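Local atomic coordinates of oxidized polyvinyl alcohol hydrolase (Pseudomonas sp. VM15C, PDB entry 3WWC), a protein that hydrolyses beta-diketones such as 4,6-nonanedione and cleaves oxidized polyvinyl alcohol in the second step of polyvinyl alcohol degradation. Residues Tyr31-Gly36 with Gln158-Lys163; Phe50-Ala55 with Thr96-Val101; Ile248-Trp253 with Val295-Thr300. The protein carries 1 engineered substitution. All coordinates share one frame; numbering follows the deposited sequence.

In the fold
Interactions 2 and 3 belong to the mixed sheet of the alpha/beta hydrolase core, whose outermost strands are 36-43 and 343-346. Interaction 2 pairs strands 46-53 and 96-100 near one margin; interaction 3, later in the chain, joins strands 247-253 and 292-298 near the other, about 23 Å away between centres. Interaction 1 packs the loop before strand 36-43 on helix 148-160 and closes the loop in which interaction 2 is nested. Their centres are about 10 Å apart and they touch: Val-160 packs on Phe-50 and Ile-98. Interactions 1 and 3 are about 31 Å apart. Disulfides secure both margins, Cys-27 to Cys-159 at helix 148-160 and Cys-297 to Cys-344 between strands 292-298 and 343-346.

Interaction 1 (Tyr31-Gly36 with Gln158-Lys163); sequences YEVKEG and QCVGTK
Val-33 sets its two methyl groups against consecutive residues of helix 148-160. Val-33 CG2 meets Cys-159 SG, at a modelled separation of 3.1 Å that is short for carbon and sulfur, so the exact value is doubtful. Val-33 CG1 lies 4.2 Å from Val-160 CG2. Cys-159 SG stands anti to its own backbone N (chi1 -180°), which directs the sulfur at the loop 31-36, where it also approaches Tyr-31 CD1 at 3.9 Å. That sulfur-aromatic contact is oblique to the ring. The tyrosine hydroxyl is engaged elsewhere, by Val-39 O.

Beyond this close-packed part the contact thins toward solvent. There the exposed Lys-163 lays its aliphatic chain over the Val-33 carbonyl, with Lys-163 CE 4.2 Å from Lys-34 CA. Lys-163 NZ stays 6.9 Å from Glu-35 OE1, too distant for a salt bridge. Further along the chain, Cys-159 O accepts from both Thr-162 N and Thr-162 OG1, the latter at 2.7 Å.

Cys-159 SG forms the disulfide with Cys-27, which ties the N-terminal region to the helix covalently. Between the two segments themselves the valine methyls, tyrosine ring, disulfide sulfur and lysine chain meet by van der Waals packing, so the contact rests on shape and on that covalent link, without directional bonds.

Interaction 2 (Phe50-Ala55 with Thr96-Val101); sequences FIVYPA and TVIAPV
The Phe-50 ring and Ile-98 lie side by side and point the same way, with Phe-50 CD2 4.1 Å from Ile-98 CG2 in an oblique approach. Val-52 CG2, from the ring's own strand, sits at the ring edge in its plane, while Met-156 and Val-160 of helix 148-160 also pack on the phenylalanine. Phe-50 CG stands between the backbone N and the carbonyl carbon (chi1 57°), a crowded position that places the ring beside Ile-98. The Tyr-53 ring belongs to the reverse side of the sheet with Ile-51, Val-97 and Ala-99; Tyr-53 CB approaches the partner strand, 4.0 Å from Val-97 CB, and Leu-79 of helix 75-80 touches the side chain.

Segments 50-53 and 96-100 run antiparallel, at 168°, in the N-terminal part of the alpha/beta hydrolase sheet; beyond 96-100 its neighbour 62-68 is parallel. Ile-51 with Ala-99 and Tyr-53 with Val-97 form the hydrogen-bonded pairs, two bonds each, and Val-52 faces Ile-98 in a non-hydrogen-bonded pair.

Beyond strand 46-53, Ala-55 N donates to Thr-96 OG1 at 2.9 Å. A valine in place of Thr-96 would probably leave that amide without its acceptor and the chain after Pro-54 less firmly fixed.

Interaction 3 (Ile248-Trp253 with Val295-Thr300); sequences IVMTVW and VACSST
Met-250 and Cys-297 meet sulfur to sulfur because of their torsions. Met-250 extends from its strand with CG anti to the backbone N (chi1 -176°) and bends at chi3, whereas Cys-297 SG lies beside its backbone N (chi1 -79°). Met-250 SD and Cys-297 SG are 3.9 Å apart, a non-bonded contact, since Cys-297 SG is joined to Cys-344 by a disulfide. On the same face, Met-250 CG packs 4.1 Å from Val-295 CB, and Val-252 CG2 lies 4.0 Å from Cys-297 CB. On the other face the Trp-253 ring turns its edge, at CE3, to Ser-298 OG, 3.9 Å away in the ring plane.

The backbones form a parallel ladder: Val-295 N bonds to Val-249 O, Thr-251 N to Val-295 O, Cys-297 N to Thr-251 O, Trp-253 N to Cys-297 O and Ser-299 N to Trp-253 O. The Ala-296 side chain is about 5 Å from that of Ser-283, assigned by similarity to the charge relay system.

Trp-316 of helix 310-322 packs on the face of Met-250 and Cys-297, helix 275-288 lies against Thr-251 and Trp-253, and strand 196-200 flanks strand 247-253, so helices sandwich the pair as in other alpha/beta hydrolases.

Interaction 1 (Tyr31-Gly36 with Gln158-Lys163)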
ATOM      1  N   TYR A  31      -6.741   8.810 -25.017  1.00 21.45           N
ATOM      2  CA  TYR A  31      -7.300   9.006 -23.682  1.00 20.61           C
ATOM      3  C   TYR A  31      -7.111  10.436 -23.227  1.00 20.88           C
ATOM      4  O   TYR A  31      -6.011  10.969 -23.263  1.00 24.65           O
ATOM      5  CB  TYR A  31      -6.672   8.010 -22.664  1.00 17.44           C
ATOM      6  CG  TYR A  31      -7.518   7.892 -21.385  1.00 15.41           C
ATOM      7  CD1 TYR A  31      -7.239   8.703 -20.269  1.00 13.35           C
ATOM      8  CD2 TYR A  31      -8.632   7.068 -21.353  1.00 14.08           C
ATOM      9  CE1 TYR A  31      -8.054   8.698 -19.137  1.00 13.17           C
ATOM     10  CE2 TYR A  31      -9.472   7.064 -20.230  1.00 13.99           C
ATOM     11  CZ  TYR A  31      -9.169   7.875 -19.150  1.00 13.47           C
ATOM     12  OH  TYR A  31     -10.046   7.897 -18.084  1.00 14.08           O
ATOM     13  N   GLU A  32      -8.171  11.072 -22.765  1.00 21.50           N
ATOM     14  CA  GLU A  32      -8.059  12.461 -22.358  1.00 22.41           C
ATOM     15  C   GLU A  32      -8.160  12.539 -20.844  1.00 21.53           C
ATOM     16  O   GLU A  32      -9.242  12.427 -20.311  1.00 21.30           O
ATOM     17  CB  GLU A  32      -9.199  13.269 -22.971  1.00 25.17           C
ATOM     18  CG  GLU A  32      -9.460  12.920 -24.427  1.00 30.78           C
ATOM     19  CD  GLU A  32     -10.582  13.747 -25.036  1.00 34.02           C
ATOM     20  OE1 GLU A  32     -10.274  14.794 -25.644  1.00 36.50           O
ATOM     21  OE2 GLU A  32     -11.766  13.348 -24.901  1.00 35.74           O
ATOM     22  N   VAL A  33      -7.036  12.712 -20.162  1.00 20.83           N
ATOM     23  CA  VAL A  33      -7.022  12.824 -18.709  1.00 20.63           C
ATOM     24  C   VAL A  33      -7.654  14.102 -18.237  1.00 20.42           C
ATOM     25  O   VAL A  33      -7.547  15.149 -18.894  1.00 20.16           O
ATOM     26  CB  VAL A  33      -5.604  12.793 -18.172  1.00 22.65           C
ATOM     27  CG1 VAL A  33      -5.622  12.897 -16.629  1.00 25.78           C
ATOM     28  CG2 VAL A  33      -4.962  11.565 -18.600  1.00 24.86           C
ATOM     29  N   LYS A  34      -8.338  14.034 -17.108  1.00 17.78           N
ATOM     30  CA  LYS A  34      -8.982  15.208 -16.581  1.00 19.30           C
ATOM     31  C   LYS A  34      -8.858  15.312 -15.080  1.00 18.76           C
ATOM     32  O   LYS A  34      -8.505  14.337 -14.408  1.00 17.13           O
ATOM     33  CB  LYS A  34     -10.474  15.196 -16.967  1.00 21.81           C
ATOM     34  CG  LYS A  34     -11.207  13.956 -16.516  1.00 24.95           C
ATOM     35  CD  LYS A  34     -12.743  13.973 -16.822  1.00 27.10           C
ATOM     36  CE  LYS A  34     -13.542  14.921 -15.880  1.00 28.52           C
ATOM     37  NZ  LYS A  34     -13.589  14.495 -14.451  1.00 25.45           N
ATOM     38  N   GLU A  35      -9.142  16.505 -14.559  1.00 18.37           N
ATOM     39  CA  GLU A  35      -9.157  16.692 -13.128  1.00 17.20           C
ATOM     40  C   GLU A  35     -10.418  15.977 -12.709  1.00 16.88           C
ATOM     41  O   GLU A  35     -11.418  15.962 -13.438  1.00 19.32           O
ATOM     42  CB  GLU A  35      -9.274  18.172 -12.781  1.00 20.08           C
ATOM     43  CG  GLU A  35      -9.558  18.425 -11.335  1.00 22.18           C
ATOM     44  CD  GLU A  35      -9.490  19.910 -10.967  1.00 26.62           C
ATOM     45  OE1 GLU A  35      -9.322  20.750 -11.870  1.00 29.80           O
ATOM     46  OE2 GLU A  35      -9.615  20.227  -9.765  1.00 29.10           O
ATOM     47  N   GLY A  36     -10.398  15.372 -11.535  1.00 14.18           N
ATOM     48  CA  GLY A  36     -11.564  14.676 -11.043  1.00 12.73           C
ATOM     49  C   GLY A  36     -11.637  13.223 -11.486  1.00 11.74           C
ATOM     50  O   GLY A  36     -10.604  12.576 -11.670  1.00 11.02           O
ATOM     51  N   GLN A 158       1.665   7.295 -15.360  1.00 10.77           N
ATOM     52  CA  GLN A 158       2.349   7.746 -16.601  1.00 11.27           C
ATOM     53  C   GLN A 158       1.394   8.559 -17.475  1.00 11.09           C
ATOM     54  O   GLN A 158       1.796   9.546 -18.096  1.00 12.04           O
ATOM     55  CB  GLN A 158       2.898   6.540 -17.359  1.00 10.62           C
ATOM     56  CG  GLN A 158       4.134   5.985 -16.688  1.00 14.87           C
ATOM     57  CD  GLN A 158       4.625   4.714 -17.318  1.00 20.81           C
ATOM     58  OE1 GLN A 158       5.818   4.388 -17.212  1.00 26.66           O
ATOM     59  NE2 GLN A 158       3.737   3.971 -17.921  1.00 20.17           N
ATOM     60  N   CYS A 159       0.113   8.229 -17.447  1.00 10.72           N
ATOM     61  CA  CYS A 159      -0.866   8.979 -18.226  1.00 12.97           C
ATOM     62  C   CYS A 159      -1.172  10.351 -17.619  1.00 11.82           C
ATOM     63  O   CYS A 159      -1.185  11.413 -18.328  1.00 12.82           O
ATOM     64  CB  CYS A 159      -2.146   8.130 -18.321  1.00 13.07           C
ATOM     65  SG  CYS A 159      -3.447   8.961 -19.276  1.00 17.02           S
ATOM     66  N   VAL A 160      -1.394  10.415 -16.302  1.00 10.46           N
ATOM     67  CA  VAL A 160      -1.704  11.698 -15.664  1.00 10.64           C
ATOM     68  C   VAL A 160      -0.526  12.670 -15.888  1.00 11.28           C
ATOM     69  O   VAL A 160      -0.738  13.860 -16.028  1.00 12.12           O
ATOM     70  CB  VAL A 160      -1.987  11.487 -14.141  1.00 10.38           C
ATOM     71  CG1 VAL A 160      -2.174  12.811 -13.429  1.00 12.85           C
ATOM     72  CG2 VAL A 160      -3.235  10.641 -13.990  1.00 10.55           C
ATOM     73  N   GLY A 161       0.691  12.134 -15.919  1.00 11.67           N
ATOM     74  CA  GLY A 161       1.884  12.965 -16.091  1.00 12.50           C
ATOM     75  C   GLY A 161       1.970  13.634 -17.445  1.00 14.59           C
ATOM     76  O   GLY A 161       2.873  14.429 -17.634  1.00 16.08           O
ATOM     77  N   THR A 162       1.098  13.269 -18.382  1.00 13.82           N
ATOM     78  CA  THR A 162       1.098  13.971 -19.673  1.00 15.28           C
ATOM     79  C   THR A 162       0.268  15.242 -19.517  1.00 16.53           C
ATOM     80  O   THR A 162       0.356  16.143 -20.369  1.00 18.54           O
ATOM     81  CB  THR A 162       0.514  13.100 -20.844  1.00 13.60           C
ATOM     82  OG1 THR A 162      -0.891  12.892 -20.622  1.00 16.37           O
ATOM     83  CG2 THR A 162       1.264  11.793 -21.004  1.00 15.37           C
ATOM     84  N   LYS A 163      -0.548  15.365 -18.469  1.00 16.50           N
ATOM     85  CA  LYS A 163      -1.383  16.549 -18.297  1.00 17.47           C
ATOM     86  C   LYS A 163      -0.975  17.459 -17.145  1.00 17.36           C
ATOM     87  O   LYS A 163      -1.191  18.705 -17.164  1.00 18.92           O
ATOM     88  CB  LYS A 163      -2.863  16.146 -18.093  1.00 21.22           C
ATOM     89  CG  LYS A 163      -3.803  17.361 -18.111  1.00 25.64           C
ATOM     90  CD  LYS A 163      -5.243  16.986 -17.823  1.00 31.21           C
ATOM     91  CE  LYS A 163      -5.997  18.100 -17.070  1.00 31.74           C
ATOM     92  NZ  LYS A 163      -6.057  19.378 -17.829  1.00 35.10           N
TER

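Interaction 2 (Phe50-Ala55 with Thr96-Val101)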
ATOM      1  N   PHE A  50     -10.127   6.285 -12.019  1.00  7.89           N
ATOM      2  CA  PHE A  50      -9.285   6.888 -10.993  1.00  8.24           C
ATOM      3  C   PHE A  50      -9.616   8.354 -10.895  1.00  9.31           C
ATOM      4  O   PHE A  50     -10.222   8.932 -11.818  1.00  9.40           O
ATOM      5  CB  PHE A  50      -7.791   6.693 -11.308  1.00  8.31           C
ATOM      6  CG  PHE A  50      -7.337   7.239 -12.660  1.00  8.75           C
ATOM      7  CD1 PHE A  50      -7.407   6.429 -13.795  1.00 10.62           C
ATOM      8  CD2 PHE A  50      -6.864   8.554 -12.782  1.00  8.93           C
ATOM      9  CE1 PHE A  50      -6.992   6.924 -15.065  1.00 11.05           C
ATOM     10  CE2 PHE A  50      -6.458   9.058 -14.031  1.00 10.49           C
ATOM     11  CZ  PHE A  50      -6.513   8.245 -15.170  1.00  8.57           C
ATOM     12  N   ILE A  51      -9.260   8.970  -9.774  1.00  9.25           N
ATOM     13  CA  ILE A  51      -9.613  10.368  -9.528  1.00  9.77           C
ATOM     14  C   ILE A  51      -8.343  11.167  -9.333  1.00  9.93           C
ATOM     15  O   ILE A  51      -7.436  10.773  -8.575  1.00 10.20           O
ATOM     16  CB  ILE A  51     -10.505  10.468  -8.278  1.00  8.83           C
ATOM     17  CG1 ILE A  51     -11.789   9.648  -8.496  1.00 10.40           C
ATOM     18  CG2 ILE A  51     -10.907  11.927  -7.989  1.00 10.68           C
ATOM     19  CD1 ILE A  51     -12.693   9.507  -7.223  1.00 13.14           C
ATOM     20  N   VAL A  52      -8.303  12.348  -9.936  1.00  9.49           N
ATOM     21  CA  VAL A  52      -7.129  13.192  -9.844  1.00 10.41           C
ATOM     22  C   VAL A  52      -7.427  14.497  -9.141  1.00 12.14           C
ATOM     23  O   VAL A  52      -8.379  15.222  -9.501  1.00 12.95           O
ATOM     24  CB  VAL A  52      -6.575  13.558 -11.263  1.00  9.72           C
ATOM     25  CG1 VAL A  52      -5.363  14.557 -11.137  1.00 11.36           C
ATOM     26  CG2 VAL A  52      -6.181  12.316 -12.038  1.00 11.05           C
ATOM     27  N   TYR A  53      -6.626  14.816  -8.121  1.00 10.74           N
ATOM     28  CA  TYR A  53      -6.724  16.132  -7.461  1.00 12.44           C
ATOM     29  C   TYR A  53      -5.327  16.762  -7.688  1.00 12.85           C
ATOM     30  O   TYR A  53      -4.338  16.412  -7.009  1.00 11.66           O
ATOM     31  CB  TYR A  53      -7.000  15.988  -5.942  1.00 12.77           C
ATOM     32  CG  TYR A  53      -8.400  15.547  -5.515  1.00 14.29           C
ATOM     33  CD1 TYR A  53      -8.786  14.196  -5.535  1.00 17.19           C
ATOM     34  CD2 TYR A  53      -9.340  16.482  -5.063  1.00 17.21           C
ATOM     35  CE1 TYR A  53     -10.074  13.825  -5.119  1.00 16.36           C
ATOM     36  CE2 TYR A  53     -10.610  16.107  -4.648  1.00 17.64           C
ATOM     37  CZ  TYR A  53     -10.967  14.779  -4.683  1.00 18.70           C
ATOM     38  OH  TYR A  53     -12.249  14.403  -4.247  1.00 20.38           O
ATOM     39  N   PRO A  54      -5.206  17.737  -8.615  1.00 13.50           N
ATOM     40  CA  PRO A  54      -3.897  18.356  -8.869  1.00 12.91           C
ATOM     41  C   PRO A  54      -3.374  19.146  -7.680  1.00 13.23           C
ATOM     42  O   PRO A  54      -4.124  19.761  -6.918  1.00 14.98           O
ATOM     43  CB  PRO A  54      -4.128  19.245 -10.091  1.00 15.39           C
ATOM     44  CG  PRO A  54      -5.414  18.732 -10.690  1.00 15.55           C
ATOM     45  CD  PRO A  54      -6.246  18.230  -9.541  1.00 13.77           C
ATOM     46  N   ALA A  55      -2.052  19.122  -7.519  1.00 13.35           N
ATOM     47  CA  ALA A  55      -1.418  19.811  -6.411  1.00 13.46           C
ATOM     48  C   ALA A  55      -1.690  21.287  -6.389  1.00 16.69           C
ATOM     49  O   ALA A  55      -1.649  21.911  -7.451  1.00 19.30           O
ATOM     50  CB  ALA A  55       0.111  19.607  -6.490  1.00 12.70           C
ATOM     51  N   THR A  96       0.072  15.965  -6.008  1.00  8.86           N
ATOM     52  CA  THR A  96      -0.961  15.618  -6.980  1.00 10.01           C
ATOM     53  C   THR A  96      -1.428  14.209  -6.557  1.00  9.52           C
ATOM     54  O   THR A  96      -0.656  13.242  -6.494  1.00  9.58           O
ATOM     55  CB  THR A  96      -0.440  15.671  -8.393  1.00  9.91           C
ATOM     56  OG1 THR A  96      -0.332  17.063  -8.742  1.00 11.27           O
ATOM     57  CG2 THR A  96      -1.430  15.051  -9.350  1.00 11.64           C
ATOM     58  N   VAL A  97      -2.694  14.146  -6.180  1.00  8.53           N
ATOM     59  CA  VAL A  97      -3.313  12.914  -5.667  1.00  8.60           C
ATOM     60  C   VAL A  97      -3.985  12.186  -6.826  1.00  8.68           C
ATOM     61  O   VAL A  97      -4.785  12.768  -7.558  1.00  9.86           O
ATOM     62  CB  VAL A  97      -4.330  13.272  -4.574  1.00  7.18           C
ATOM     63  CG1 VAL A  97      -4.991  11.988  -4.039  1.00  9.75           C
ATOM     64  CG2 VAL A  97      -3.618  13.984  -3.417  1.00  9.27           C
ATOM     65  N   ILE A  98      -3.615  10.917  -7.029  1.00  7.85           N
ATOM     66  CA  ILE A  98      -4.132  10.114  -8.153  1.00  7.12           C
ATOM     67  C   ILE A  98      -4.597   8.834  -7.479  1.00  7.55           C
ATOM     68  O   ILE A  98      -3.781   7.974  -7.106  1.00  8.02           O
ATOM     69  CB  ILE A  98      -3.019   9.848  -9.161  1.00  7.23           C
ATOM     70  CG1 ILE A  98      -2.354  11.167  -9.610  1.00  7.81           C
ATOM     71  CG2 ILE A  98      -3.633   9.120 -10.361  1.00  9.87           C
ATOM     72  CD1 ILE A  98      -1.132  10.894 -10.504  1.00 10.05           C
ATOM     73  N   ALA A  99      -5.930   8.697  -7.324  1.00  8.28           N
ATOM     74  CA  ALA A  99      -6.532   7.627  -6.521  1.00  7.99           C
ATOM     75  C   ALA A  99      -7.252   6.634  -7.366  1.00  8.32           C
ATOM     76  O   ALA A  99      -8.271   6.961  -7.989  1.00  9.24           O
ATOM     77  CB  ALA A  99      -7.540   8.290  -5.552  1.00  8.02           C
ATOM     78  N   PRO A 100      -6.781   5.404  -7.394  1.00  7.05           N
ATOM     79  CA  PRO A 100      -7.434   4.383  -8.219  1.00  7.55           C
ATOM     80  C   PRO A 100      -8.677   3.808  -7.588  1.00  8.22           C
ATOM     81  O   PRO A 100      -8.759   3.674  -6.376  1.00  8.80           O
ATOM     82  CB  PRO A 100      -6.360   3.288  -8.344  1.00  7.30           C
ATOM     83  CG  PRO A 100      -5.601   3.404  -6.966  1.00  8.11           C
ATOM     84  CD  PRO A 100      -5.527   4.907  -6.744  1.00  7.65           C
ATOM     85  N   VAL A 101      -9.650   3.469  -8.437  1.00  8.14           N
ATOM     86  CA  VAL A 101     -10.884   2.791  -7.990  1.00  7.61           C
ATOM     87  C   VAL A 101     -10.614   1.294  -8.106  1.00  7.47           C
ATOM     88  O   VAL A 101      -9.957   0.836  -9.065  1.00  9.23           O
ATOM     89  CB  VAL A 101     -12.055   3.223  -8.879  1.00  7.29           C
ATOM     90  CG1 VAL A 101     -13.365   2.457  -8.530  1.00  8.94           C
ATOM     91  CG2 VAL A 101     -12.267   4.734  -8.683  1.00  8.76           C
TER

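Interaction 3 (Ile248-Trp253 with Val295-Thr300)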
ATOM      1  N   ILE A 248      11.815   4.587  -0.098  1.00  7.25           N
ATOM      2  CA  ILE A 248      11.597   4.863   1.302  1.00  7.92           C
ATOM      3  C   ILE A 248      10.222   4.234   1.598  1.00  8.60           C
ATOM      4  O   ILE A 248       9.249   4.466   0.877  1.00  9.03           O
ATOM      5  CB  ILE A 248      11.658   6.337   1.705  1.00  8.36           C
ATOM      6  CG1 ILE A 248      11.220   6.451   3.170  1.00  9.01           C
ATOM      7  CG2 ILE A 248      10.808   7.236   0.768  1.00  8.08           C
ATOM      8  CD1 ILE A 248      11.588   7.815   3.804  1.00 10.17           C
ATOM      9  N   VAL A 249      10.163   3.371   2.605  1.00  8.12           N
ATOM     10  CA  VAL A 249       8.913   2.698   2.947  1.00  8.19           C
ATOM     11  C   VAL A 249       8.596   2.963   4.388  1.00  8.06           C
ATOM     12  O   VAL A 249       9.451   2.775   5.280  1.00  9.46           O
ATOM     13  CB  VAL A 249       9.025   1.180   2.727  1.00  8.19           C
ATOM     14  CG1 VAL A 249       7.692   0.486   3.054  1.00  9.56           C
ATOM     15  CG2 VAL A 249       9.442   0.894   1.260  1.00  9.23           C
ATOM     16  N   MET A 250       7.371   3.391   4.639  1.00  6.89           N
ATOM     17  CA  MET A 250       6.905   3.662   6.012  1.00  7.40           C
ATOM     18  C   MET A 250       5.754   2.695   6.299  1.00  7.58           C
ATOM     19  O   MET A 250       4.668   2.835   5.736  1.00  8.49           O
ATOM     20  CB  MET A 250       6.410   5.101   6.128  1.00  9.14           C
ATOM     21  CG  MET A 250       6.025   5.405   7.588  1.00 11.29           C
ATOM     22  SD  MET A 250       5.401   7.137   7.775  1.00 13.34           S
ATOM     23  CE  MET A 250       6.931   8.021   7.653  1.00 12.69           C
ATOM     24  N   THR A 251       6.024   1.716   7.155  1.00  7.69           N
ATOM     25  CA  THR A 251       5.014   0.706   7.515  1.00  8.61           C
ATOM     26  C   THR A 251       4.366   1.106   8.819  1.00  8.20           C
ATOM     27  O   THR A 251       5.076   1.446   9.775  1.00  9.36           O
ATOM     28  CB  THR A 251       5.657  -0.639   7.689  1.00  9.05           C
ATOM     29  OG1 THR A 251       6.318  -1.022   6.462  1.00  8.94           O
ATOM     30  CG2 THR A 251       4.600  -1.692   8.051  1.00  8.71           C
ATOM     31  N   VAL A 252       3.042   1.081   8.886  1.00  7.16           N
ATOM     32  CA  VAL A 252       2.332   1.507  10.121  1.00  7.88           C
ATOM     33  C   VAL A 252       1.508   0.362  10.708  1.00  8.44           C
ATOM     34  O   VAL A 252       0.745  -0.316   9.977  1.00  9.24           O
ATOM     35  CB  VAL A 252       1.373   2.654   9.801  1.00  8.20           C
ATOM     36  CG1 VAL A 252       0.671   3.141  11.086  1.00 11.50           C
ATOM     37  CG2 VAL A 252       2.152   3.818   9.148  1.00 10.42           C
ATOM     38  N   TRP A 253       1.703   0.136  12.009  1.00  7.99           N
ATOM     39  CA  TRP A 253       0.951  -0.871  12.780  1.00  8.28           C
ATOM     40  C   TRP A 253       0.055  -0.099  13.738  1.00  9.93           C
ATOM     41  O   TRP A 253       0.518   0.835  14.399  1.00 10.31           O
ATOM     42  CB  TRP A 253       1.925  -1.747  13.589  1.00  9.02           C
ATOM     43  CG  TRP A 253       1.243  -2.726  14.476  1.00  9.17           C
ATOM     44  CD1 TRP A 253       0.385  -3.724  14.075  1.00  9.73           C
ATOM     45  CD2 TRP A 253       1.423  -2.897  15.894  1.00 11.02           C
ATOM     46  NE1 TRP A 253       0.041  -4.508  15.148  1.00 10.92           N
ATOM     47  CE2 TRP A 253       0.666  -4.016  16.277  1.00 10.09           C
ATOM     48  CE3 TRP A 253       2.158  -2.208  16.877  1.00 13.30           C
ATOM     49  CZ2 TRP A 253       0.615  -4.477  17.610  1.00 12.64           C
ATOM     50  CZ3 TRP A 253       2.112  -2.675  18.196  1.00 13.93           C
ATOM     51  CH2 TRP A 253       1.344  -3.795  18.542  1.00 13.20           C
ATOM     52  N   VAL A 295      10.896   3.021   7.642  1.00  8.64           N
ATOM     53  CA  VAL A 295      10.486   3.681   8.854  1.00  8.06           C
ATOM     54  C   VAL A 295       9.335   2.830   9.459  1.00  8.71           C
ATOM     55  O   VAL A 295       8.344   2.552   8.760  1.00  9.41           O
ATOM     56  CB  VAL A 295       9.992   5.114   8.584  1.00  8.26           C
ATOM     57  CG1 VAL A 295       9.533   5.714   9.906  1.00 10.82           C
ATOM     58  CG2 VAL A 295      11.102   6.013   7.949  1.00 10.23           C
ATOM     59  N   ALA A 296       9.499   2.370  10.714  1.00  8.39           N
ATOM     60  CA  ALA A 296       8.477   1.589  11.385  1.00  9.47           C
ATOM     61  C   ALA A 296       7.712   2.515  12.318  1.00 10.02           C
ATOM     62  O   ALA A 296       8.298   3.093  13.236  1.00 10.69           O
ATOM     63  CB  ALA A 296       9.157   0.444  12.173  1.00 10.68           C
ATOM     64  N   CYS A 297       6.423   2.673  12.098  1.00  9.02           N
ATOM     65  CA  CYS A 297       5.578   3.525  12.903  1.00 10.12           C
ATOM     66  C   CYS A 297       4.497   2.731  13.621  1.00 10.84           C
ATOM     67  O   CYS A 297       3.858   1.894  13.010  1.00 10.08           O
ATOM     68  CB  CYS A 297       4.828   4.538  12.031  1.00 11.15           C
ATOM     69  SG  CYS A 297       5.812   5.960  11.513  1.00 15.55           S
ATOM     70  N   SER A 298       4.308   3.025  14.914  1.00 12.07           N
ATOM     71  CA  SER A 298       3.276   2.374  15.703  1.00 12.77           C
ATOM     72  C   SER A 298       2.294   3.389  16.242  1.00 11.74           C
ATOM     73  O   SER A 298       2.678   4.507  16.646  1.00 13.11           O
ATOM     74  CB  SER A 298       3.882   1.652  16.917  1.00 13.76           C
ATOM     75  OG  SER A 298       4.795   0.650  16.502  1.00 18.89           O
ATOM     76  N   SER A 299       1.021   3.029  16.215  1.00 12.66           N
ATOM     77  CA  SER A 299      -0.010   3.861  16.814  1.00 13.63           C
ATOM     78  C   SER A 299      -0.973   2.943  17.601  1.00 15.99           C
ATOM     79  O   SER A 299      -0.709   1.758  17.784  1.00 15.83           O
ATOM     80  CB  SER A 299      -0.774   4.710  15.791  1.00 14.28           C
ATOM     81  OG  SER A 299      -1.589   5.670  16.495  1.00 17.50           O
ATOM     82  N   THR A 300      -2.112   3.481  18.037  1.00 16.51           N
ATOM     83  CA  THR A 300      -2.998   2.680  18.877  1.00 18.31           C
ATOM     84  C   THR A 300      -4.415   2.741  18.432  1.00 19.78           C
ATOM     85  O   THR A 300      -5.339   2.439  19.210  1.00 20.85           O
ATOM     86  CB  THR A 300      -2.950   3.224  20.315  1.00 19.52           C
ATOM     87  OG1 THR A 300      -3.239   4.633  20.268  1.00 20.58           O
ATOM     88  CG2 THR A 300      -1.576   3.017  20.934  1.00 21.60           C
TER